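Long-range contact in uncharacterized protein YbaA (Shigella flexneri, PDB 2OKQ), which is of unknown function but belongs to the DUF1428 family and appears to form a dimer of compact alpha/beta subunits: residues A[29-34]-A[93-98]. Residues are numbered along the deposited sequence; the frame is centred on the assembly and turned at random. Where two conformers were deposited one is given.
Sequences DGFVVA and SWIEYP
Phe-31 reaches diagonally across to Ile-95 on the neighbouring antiparallel strand, its CE2 lying 3.8 Å from the methyl CD1 of Ile-95. With CG anti to the carbonyl carbon (chi1 -56°), the phenyl ring leans toward the start of its own strand, and its edge comes near Ser-93 O and Trp-94 CA. Phe-31 N donates to that same Ser-93 O over 2.8 Å, from a position tilted out of the carbonyl plane. The return bond from Ser-93 N to Phe-31 O completes this pair. Asp-29 and Ile-95 form the next hydrogen-bonded pair, and here both donors lie in the carbonyl planes. Trp-94 CA lies 3.1 Å from Asp-29 O in a bent CA-H...O contact.

On the same face as Phe-31 and Ile-95, the carboxylate of Asp-29 stands steeply to the ring of Tyr-97, their planes 76° apart. A water bridges the two, donating to Asp-29 OD2 at 2.7 Å and accepting from Tyr-97 OH. Tyr-132 and Asn-107 also bind OD2, while Arg-103 forms a salt bridge with OD1, so this buried charge is gripped at both oxygens.

Between these pairs, Gly-30 and Trp-94 form a non-hydrogen-bonded one, in which Trp-94 alone places a side chain on the opposite face. Trp-94 NE1 gives a nearly straight 3.0 Å bond to the anti lone pair of Glu-96 OE2, which would restrain the indole where it stacks on Trp-94 of the second subunit; OE2 also salt-bridges Arg-61 of both chains. Strands 27-36 and 88-97 are central, flanked by 131-140 and 61-67, in the antiparallel sheet of a ferredoxin-like alpha/beta fold, its Trp-94 face pairing consistent with a dimeric alpha/beta-barrel.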
loop_
_atom_site.group_PDB
_atom_site.type_symbol
_atom_site.label_atom_id
_atom_site.label_comp_id
_atom_site.label_asym_id
_atom_site.label_seq_id
_atom_site.Cartn_x
_atom_site.Cartn_y
_atom_site.Cartn_z
ATOM N N ASP A 29 1.036 2.069 8.036
ATOM C CA ASP A 29 -0.373 2.452 7.909
ATOM C C ASP A 29 -0.698 2.336 6.440
ATOM O O ASP A 29 -0.035 2.958 5.625
ATOM C CB ASP A 29 -0.587 3.898 8.353
ATOM C CG ASP A 29 -0.971 4.005 9.818
ATOM O OD1 ASP A 29 -1.013 2.957 10.498
ATOM O OD2 ASP A 29 -1.273 5.126 10.254
ATOM N N GLY A 30 -1.671 1.494 6.117
ATOM C CA GLY A 30 -2.076 1.299 4.708
ATOM C C GLY A 30 -3.365 2.031 4.411
ATOM O O GLY A 30 -4.260 2.101 5.283
ATOM N N PHE A 31 -3.470 2.596 3.201
ATOM C CA PHE A 31 -4.662 3.357 2.795
ATOM C C PHE A 31 -5.014 2.899 1.384
ATOM O O PHE A 31 -4.117 2.695 0.557
ATOM C CB PHE A 31 -4.436 4.880 2.725
ATOM C CG PHE A 31 -3.918 5.535 3.991
ATOM C CD1 PHE A 31 -4.751 6.329 4.767
ATOM C CD2 PHE A 31 -2.576 5.425 4.359
ATOM C CE1 PHE A 31 -4.256 7.002 5.913
ATOM C CE2 PHE A 31 -2.086 6.071 5.505
ATOM C CZ PHE A 31 -2.939 6.848 6.288
ATOM N N VAL A 32 -6.299 2.700 1.122
ATOM C CA VAL A 32 -6.793 2.558 -0.258
ATOM C C VAL A 32 -7.912 3.571 -0.387
ATOM O O VAL A 32 -8.811 3.620 0.454
ATOM C CB VAL A 32 -7.280 1.148 -0.594
ATOM C CG1 VAL A 32 -7.564 1.010 -2.130
ATOM C CG2 VAL A 32 -6.251 0.099 -0.179
ATOM N N VAL A 33 -7.853 4.349 -1.469
ATOM C CA VAL A 33 -8.680 5.530 -1.642
ATOM C C VAL A 33 -9.313 5.492 -3.041
ATOM O O VAL A 33 -8.669 5.052 -3.992
ATOM C CB VAL A 33 -7.790 6.804 -1.530
ATOM C CG1 VAL A 33 -8.625 8.042 -1.364
ATOM C CG2 VAL A 33 -6.807 6.695 -0.352
ATOM N N ALA A 34 -10.571 5.931 -3.159
ATOM C CA ALA A 34 -11.151 6.218 -4.482
ATOM C C ALA A 34 -11.035 7.738 -4.702
ATOM O O ALA A 34 -11.428 8.533 -3.839
ATOM C CB ALA A 34 -12.598 5.761 -4.533
ATOM N N SER A 93 -1.769 3.443 -1.120
ATOM C CA SER A 93 -0.809 4.289 -0.422
ATOM C C SER A 93 -0.452 3.713 0.944
ATOM O O SER A 93 -1.229 2.940 1.525
ATOM C CB SER A 93 -1.401 5.688 -0.208
ATOM O OG SER A 93 -1.712 6.322 -1.436
ATOM N N TRP A 94 0.702 4.130 1.461
ATOM C CA TRP A 94 1.094 3.710 2.786
ATOM C C TRP A 94 2.108 4.674 3.378
ATOM O O TRP A 94 2.727 5.498 2.666
ATOM C CB TRP A 94 1.651 2.288 2.788
ATOM C CG TRP A 94 3.020 2.150 2.185
ATOM C CD1 TRP A 94 4.212 2.239 2.840
ATOM C CD2 TRP A 94 3.331 1.867 0.814
ATOM N NE1 TRP A 94 5.247 2.066 1.960
ATOM C CE2 TRP A 94 4.731 1.810 0.710
ATOM C CE3 TRP A 94 2.552 1.646 -0.338
ATOM C CZ2 TRP A 94 5.396 1.556 -0.513
ATOM C CZ3 TRP A 94 3.223 1.391 -1.569
ATOM C CH2 TRP A 94 4.622 1.342 -1.633
ATOM N N ILE A 95 2.242 4.568 4.694
ATOM C CA ILE A 95 3.244 5.342 5.432
ATOM C C ILE A 95 4.005 4.366 6.326
ATOM O O ILE A 95 3.393 3.572 7.048
ATOM C CB ILE A 95 2.561 6.440 6.264
ATOM C CG1 ILE A 95 1.696 7.357 5.383
ATOM C CG2 ILE A 95 3.630 7.225 7.072
ATOM C CD1 ILE A 95 0.902 8.373 6.139
ATOM N N GLU A 96 5.334 4.403 6.247
ATOM C CA GLU A 96 6.194 3.496 6.976
ATOM C C GLU A 96 6.640 4.149 8.270
ATOM O O GLU A 96 6.952 5.340 8.266
ATOM C CB GLU A 96 7.419 3.175 6.133
ATOM C CG GLU A 96 7.024 2.475 4.789
ATOM C CD GLU A 96 8.202 1.926 4.015
ATOM O OE1 GLU A 96 9.249 1.594 4.621
ATOM O OE2 GLU A 96 8.084 1.795 2.763
ATOM N N TYR A 97 6.677 3.359 9.340
ATOM C CA TYR A 97 7.045 3.839 10.688
ATOM C C TYR A 97 8.020 2.862 11.336
ATOM O O TYR A 97 8.003 1.657 11.024
ATOM C CB TYR A 97 5.781 3.934 11.572
ATOM C CG TYR A 97 4.855 5.076 11.194
ATOM C CD1 TYR A 97 5.174 6.390 11.523
ATOM C CD2 TYR A 97 3.658 4.830 10.506
ATOM C CE1 TYR A 97 4.324 7.454 11.186
ATOM C CE2 TYR A 97 2.787 5.873 10.177
ATOM C CZ TYR A 97 3.150 7.194 10.514
ATOM O OH TYR A 97 2.341 8.237 10.181
ATOM N N PRO A 98 8.860 3.356 12.271
ATOM C CA PRO A 98 9.795 2.482 12.962
ATOM C C PRO A 98 9.133 1.574 13.998
ATOM O O PRO A 98 9.741 0.610 14.412
ATOM C CB PRO A 98 10.771 3.471 13.632
ATOM C CG PRO A 98 9.967 4.699 13.864
ATOM C CD PRO A 98 8.973 4.761 12.715
HETATM O O HOH W 1 -0.216 7.506 9.407
#